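Local coordinates for oligopeptide-binding protein oppA (PDB 3DRF) that captures oligopeptides, closing around them in Venus flytrap fashion, and serves as the receptor of the OppABCDF ABC transporter for peptide uptake, at residues Q330-Q334 with K532-V536; Y306-G310 with Q321-L327. One frame throughout, in Å; residues are numbered along the deposited sequence.

Contact 1 of 2, residues Q330-Q334 with K532-V536; sequences QNVRQ and KKAYV
The first turn of helix 330-339 meets the C-terminal end of helix 516-533. Residues Gln-330 to Gln-334 are helical, with Gln-334 N bonded to Gln-330 O (3.1 Å); Lys-532 and Lys-533 are also helical, and Ala-534 then leaves with positive phi (60/38). CA atoms lie nearest for Gln-330 with Lys-533 (6.7 Å) and Arg-333 with Ala-534 (5.8 Å). Gln-330, extended (chi1 and chi2 both t), donates from NE2 to Lys-532 O at 2.9 Å. Arg-333 points toward the other segment; its m, t, m chain brings NE to 3.0 Å and NH2 to 2.9 Å from Lys-533 O, a bifurcated pair on one acceptor. The Arg-333 CB packs on Ala-534 CB (3.9 Å), while Tyr-535 CE1 lies over one guanidinium face, 3.5 Å from NH2. The Tyr-535 hydroxyl bonds to Asp-498, which also forms a salt bridge with Lys-533. Gln-334 (m, t) reaches Lys-532 O from NE2, again at 2.9 Å, and sets CG 3.9 Å from Ala-534 CB. Four side-chain N-H groups thus converge on the last two carbonyls of helix 516-533, and the positive guanidinium suits the negative end of the helix dipole.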
loop_
_atom_site.group_PDB
_atom_site.type_symbol
_atom_site.label_atom_id
_atom_site.label_comp_id
_atom_site.label_asym_id
_atom_site.label_seq_id
_atom_site.Cartn_x
_atom_site.Cartn_y
_atom_site.Cartn_z
ATOM N N GLN A 330 -2.227 11.443 24.996
ATOM C CA GLN A 330 -2.796 10.118 24.771
ATOM C C GLN A 330 -4.323 10.040 24.968
ATOM O O GLN A 330 -4.987 9.453 24.221
ATOM C CB GLN A 330 -2.088 9.084 25.653
ATOM C CG GLN A 330 -2.434 7.660 25.355
ATOM C CD GLN A 330 -1.445 6.728 26.047
ATOM O OE1 GLN A 330 -0.792 7.127 26.995
ATOM N NE2 GLN A 330 -1.429 5.547 25.686
ATOM N N ASN A 331 -4.846 10.670 26.003
ATOM C CA ASN A 331 -6.314 10.681 26.230
ATOM C C ASN A 331 -7.087 11.300 25.080
ATOM O O ASN A 331 -8.144 10.893 24.797
ATOM C CB ASN A 331 -6.641 11.425 27.543
ATOM C CG ASN A 331 -6.426 10.551 28.775
ATOM O OD1 ASN A 331 -5.573 9.753 28.787
ATOM N ND2 ASN A 331 -7.236 10.734 29.794
ATOM N N VAL A 332 -6.525 12.371 24.503
ATOM C CA VAL A 332 -7.147 13.008 23.321
ATOM C C VAL A 332 -7.226 12.064 22.094
ATOM O O VAL A 332 -8.197 11.939 21.483
ATOM C CB VAL A 332 -6.414 14.327 22.981
ATOM C CG1 VAL A 332 -7.024 14.998 21.728
ATOM C CG2 VAL A 332 -6.562 15.315 24.187
ATOM N N ARG A 333 -6.101 11.433 21.818
ATOM C CA ARG A 333 -6.021 10.448 20.692
ATOM C C ARG A 333 -7.050 9.331 20.853
ATOM O O ARG A 333 -7.727 8.995 19.972
ATOM C CB ARG A 333 -4.588 9.814 20.590
ATOM C CG ARG A 333 -3.528 10.914 20.231
ATOM C CD ARG A 333 -2.155 10.317 19.803
ATOM N NE ARG A 333 -1.608 9.350 20.789
ATOM C CZ ARG A 333 -0.776 9.670 21.775
ATOM N NH1 ARG A 333 -0.419 10.924 21.985
ATOM N NH2 ARG A 333 -0.308 8.742 22.602
ATOM N N GLN A 334 -7.126 8.794 22.068
ATOM C CA GLN A 334 -8.062 7.715 22.362
ATOM C C GLN A 334 -9.523 8.197 22.267
ATOM O O GLN A 334 -10.342 7.556 21.668
ATOM C CB GLN A 334 -7.794 7.158 23.778
ATOM C CG GLN A 334 -6.435 6.354 23.899
ATOM C CD GLN A 334 -6.186 5.889 25.305
ATOM O OE1 GLN A 334 -6.879 6.270 26.187
ATOM N NE2 GLN A 334 -5.228 5.016 25.477
ATOM N N LYS A 532 -3.535 1.039 22.218
ATOM C CA LYS A 532 -3.387 1.823 23.472
ATOM C C LYS A 532 -2.631 3.142 23.237
ATOM O O LYS A 532 -3.060 4.138 23.685
ATOM C CB LYS A 532 -2.696 0.990 24.553
ATOM C CG LYS A 532 -2.638 1.779 25.891
ATOM C CD LYS A 532 -2.090 0.891 27.014
ATOM C CE LYS A 532 -2.187 1.659 28.413
ATOM N NZ LYS A 532 -1.283 1.059 29.513
ATOM N N LYS A 533 -1.540 3.091 22.472
ATOM C CA LYS A 533 -0.790 4.300 22.154
ATOM C C LYS A 533 -1.662 5.240 21.296
ATOM O O LYS A 533 -1.581 6.419 21.422
ATOM C CB LYS A 533 0.486 3.947 21.364
ATOM C CG LYS A 533 1.599 3.184 22.148
ATOM C CD LYS A 533 2.486 4.034 22.993
ATOM C CE LYS A 533 3.595 3.206 23.692
ATOM N NZ LYS A 533 4.635 4.193 24.355
ATOM N N ALA A 534 -2.415 4.651 20.389
ATOM C CA ALA A 534 -3.402 5.375 19.602
ATOM C C ALA A 534 -2.751 6.491 18.766
ATOM O O ALA A 534 -3.312 7.516 18.542
ATOM C CB ALA A 534 -4.516 5.946 20.543
ATOM N N TYR A 535 -1.565 6.191 18.251
ATOM C CA TYR A 535 -0.967 7.061 17.242
ATOM C C TYR A 535 -1.715 6.959 15.913
ATOM O O TYR A 535 -1.719 7.894 15.186
ATOM C CB TYR A 535 0.499 6.672 17.032
ATOM C CG TYR A 535 1.404 6.789 18.276
ATOM C CD1 TYR A 535 1.309 7.843 19.176
ATOM C CD2 TYR A 535 2.382 5.827 18.536
ATOM C CE1 TYR A 535 2.172 7.936 20.271
ATOM C CE2 TYR A 535 3.232 5.927 19.629
ATOM C CZ TYR A 535 3.128 6.978 20.455
ATOM O OH TYR A 535 3.968 7.156 21.548
ATOM N N VAL A 536 -2.335 5.797 15.691
ATOM C CA VAL A 536 -3.275 5.600 14.580
ATOM C C VAL A 536 -4.447 4.796 15.165
ATOM O O VAL A 536 -4.294 4.127 16.153
ATOM C CB VAL A 536 -2.610 4.841 13.396
ATOM C CG1 VAL A 536 -1.420 5.659 12.819
ATOM C CG2 VAL A 536 -2.159 3.424 13.833
#

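Contact 2 of 2, residues Y306-G310 with Q321-L327; sequences YYNLG and QDRKTPL
The backbones come unusually close at Gly-310, whose CA lies 4.1 Å from Gln-321 CA. An ideal CB on Gly-310 would fall 2.9 Å from Gln-321 CA, a clash, so the approach depends on the missing side chain; its phi/psi is nearly extended, -175/-155. From there the segments splay until the Tyr-307 and Leu-327 CA atoms are 7.0 Å apart. Tyr-306 and Tyr-307 are beta, and Leu-309 (-123/3) ends the extended run. Leu-309 O accepts Arg-323 N at 3.2 Å (N-H...O 160°) and a water at 3.0 Å; that water also donates to Arg-323 O, 2.8 Å away. Arg-323, with chi1 to chi3 all t, stretches its NH1 to Asn-308 O (3.0 Å), with Asn-308 ND2 over one guanidinium face. Asp-467 and Asn-464 hold the same guanidinium, and Asn-308 ND2 donates to Trp-466 O and Ala-463 O. At the far end, Leu-327 CD2 makes a CH-pi contact with the Tyr-307 ring (4.1 Å to the centroid, 25° off the normal), and Leu-309 CD2 packs 3.8 Å from Leu-327 CB. Thr-325 OG1 accepts Leu-327 N at 3.2 Å, an ST turn at the start of 3-10 segment 326-327. The arrangement is that of an excursion through short strands 311-313 and 318-320, closed at its base where strand 292-307 leaves the mixed sheet and the chain turns toward helix 330-339.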
loop_
_atom_site.group_PDB
_atom_site.type_symbol
_atom_site.label_atom_id
_atom_site.label_comp_id
_atom_site.label_asym_id
_atom_site.label_seq_id
_atom_site.Cartn_x
_atom_site.Cartn_y
_atom_site.Cartn_z
ATOM N N TYR A 306 -5.029 8.529 10.957
ATOM C CA TYR A 306 -3.707 8.993 11.381
ATOM C C TYR A 306 -3.784 10.302 12.139
ATOM O O TYR A 306 -4.551 11.172 11.776
ATOM C CB TYR A 306 -2.840 9.306 10.139
ATOM C CG TYR A 306 -2.282 8.073 9.429
ATOM C CD1 TYR A 306 -1.000 7.555 9.747
ATOM C CD2 TYR A 306 -3.004 7.414 8.465
ATOM C CE1 TYR A 306 -0.461 6.449 9.104
ATOM C CE2 TYR A 306 -2.461 6.305 7.806
ATOM C CZ TYR A 306 -1.209 5.844 8.135
ATOM O OH TYR A 306 -0.740 4.723 7.479
ATOM N N TYR A 307 -2.903 10.437 13.124
ATOM C CA TYR A 307 -2.660 11.720 13.823
ATOM C C TYR A 307 -1.257 12.237 13.448
ATOM O O TYR A 307 -0.308 11.489 13.460
ATOM C CB TYR A 307 -2.759 11.495 15.320
ATOM C CG TYR A 307 -4.134 11.028 15.807
ATOM C CD1 TYR A 307 -5.318 11.682 15.430
ATOM C CD2 TYR A 307 -4.227 9.913 16.635
ATOM C CE1 TYR A 307 -6.551 11.262 15.902
ATOM C CE2 TYR A 307 -5.457 9.479 17.137
ATOM C CZ TYR A 307 -6.602 10.173 16.748
ATOM O OH TYR A 307 -7.814 9.791 17.238
ATOM N N ASN A 308 -1.155 13.540 13.238
ATOM C CA ASN A 308 0.115 14.142 12.844
ATOM C C ASN A 308 0.876 14.528 14.112
ATOM O O ASN A 308 0.509 15.438 14.816
ATOM C CB ASN A 308 -0.168 15.368 11.959
ATOM C CG ASN A 308 1.087 15.905 11.295
ATOM O OD1 ASN A 308 2.108 15.313 11.304
ATOM N ND2 ASN A 308 0.957 17.066 10.696
ATOM N N LEU A 309 1.974 13.812 14.363
ATOM C CA LEU A 309 2.709 13.918 15.630
ATOM C C LEU A 309 4.177 14.288 15.485
ATOM O O LEU A 309 4.870 14.314 16.422
ATOM C CB LEU A 309 2.623 12.565 16.366
ATOM C CG LEU A 309 1.178 12.123 16.686
ATOM C CD1 LEU A 309 1.246 10.685 17.288
ATOM C CD2 LEU A 309 0.420 13.047 17.662
ATOM N N GLY A 310 4.626 14.541 14.276
ATOM C CA GLY A 310 6.029 14.869 14.084
ATOM C C GLY A 310 6.382 15.254 12.657
ATOM O O GLY A 310 5.590 15.737 11.930
ATOM N N GLN A 321 9.226 12.528 16.463
ATOM C CA GLN A 321 7.888 12.748 17.039
ATOM C C GLN A 321 7.882 14.021 17.931
ATOM O O GLN A 321 7.759 13.934 19.098
ATOM C CB GLN A 321 7.501 11.475 17.849
ATOM C CG GLN A 321 6.001 11.475 18.282
ATOM C CD GLN A 321 5.631 10.169 18.976
ATOM O OE1 GLN A 321 6.161 9.151 18.731
ATOM N NE2 GLN A 321 4.698 10.279 19.893
ATOM N N ASP A 322 8.027 15.170 17.303
ATOM C CA ASP A 322 8.269 16.454 18.006
ATOM C C ASP A 322 7.214 17.527 17.705
ATOM O O ASP A 322 7.430 18.673 17.996
ATOM C CB ASP A 322 9.697 16.968 17.702
ATOM C CG ASP A 322 9.920 17.352 16.261
ATOM O OD1 ASP A 322 9.118 17.128 15.411
ATOM O OD2 ASP A 322 11.016 17.840 16.008
ATOM N N ARG A 323 6.100 17.162 17.116
ATOM C CA ARG A 323 5.096 18.176 16.790
ATOM C C ARG A 323 4.332 18.600 18.032
ATOM O O ARG A 323 3.869 17.810 18.765
ATOM C CB ARG A 323 4.128 17.627 15.729
ATOM C CG ARG A 323 3.110 18.680 15.179
ATOM C CD ARG A 323 2.400 18.224 13.913
ATOM N NE ARG A 323 1.443 19.225 13.466
ATOM C CZ ARG A 323 0.153 19.215 13.730
ATOM N NH1 ARG A 323 -0.389 18.234 14.434
ATOM N NH2 ARG A 323 -0.604 20.232 13.311
ATOM N N LYS A 324 4.159 19.917 18.172
ATOM C CA LYS A 324 3.397 20.472 19.295
ATOM C C LYS A 324 1.929 20.493 18.913
ATOM O O LYS A 324 1.574 21.097 17.980
ATOM C CB LYS A 324 3.898 21.875 19.663
ATOM C CG LYS A 324 5.258 21.795 20.243
ATOM C CD LYS A 324 5.793 23.112 20.760
ATOM C CE LYS A 324 7.270 22.942 21.041
ATOM N NZ LYS A 324 7.918 22.776 19.762
ATOM N N THR A 325 1.109 19.750 19.641
ATOM C CA THR A 325 -0.306 19.607 19.298
ATOM C C THR A 325 -1.089 18.986 20.493
ATOM O O THR A 325 -0.541 18.215 21.190
ATOM C CB THR A 325 -0.480 18.693 18.025
ATOM O OG1 THR A 325 -1.848 18.364 17.831
ATOM C CG2 THR A 325 0.327 17.359 18.075
ATOM N N PRO A 326 -2.382 19.293 20.636
ATOM C CA PRO A 326 -3.187 18.580 21.632
ATOM C C PRO A 326 -3.133 17.044 21.473
ATOM O O PRO A 326 -3.323 16.315 22.396
ATOM C CB PRO A 326 -4.602 19.132 21.379
ATOM C CG PRO A 326 -4.341 20.574 20.905
ATOM C CD PRO A 326 -3.179 20.342 19.961
ATOM N N LEU A 327 -2.867 16.604 20.238
ATOM C CA LEU A 327 -2.737 15.167 19.954
ATOM C C LEU A 327 -1.541 14.489 20.590
ATOM O O LEU A 327 -1.455 13.321 20.544
ATOM C CB LEU A 327 -2.759 14.904 18.440
ATOM C CG LEU A 327 -4.157 15.192 17.826
ATOM C CD1 LEU A 327 -4.026 15.292 16.263
ATOM C CD2 LEU A 327 -5.206 14.211 18.229
HETATM O O HOH W 1 4.120 15.020 19.190
#

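In the fold
The contacts lie in series along the chain, contact 2 closing before contact 1 opens, yet their centres are only about 11 Å apart. Arg-333 joins them: its NH1 is hydrogen-bonded to Leu-327 O (3.0 Å), and its O accepts a weak hydrogen bond from Tyr-307 OH (2.8 Å). Packing completes the junction, with Ala-534 O 3.2 Å from Tyr-307 CD2 and Tyr-535 CD1 3.4 Å from Leu-309 CD1. Strand 292-307 ends and its antiparallel neighbour 536-549 begins here, so 321-327 and the two helix ends meet at this end of the strand pair. Each contact's centre is about 23 Å from the chain's centre, and nothing in this geometry assigns either to the peptide cavity.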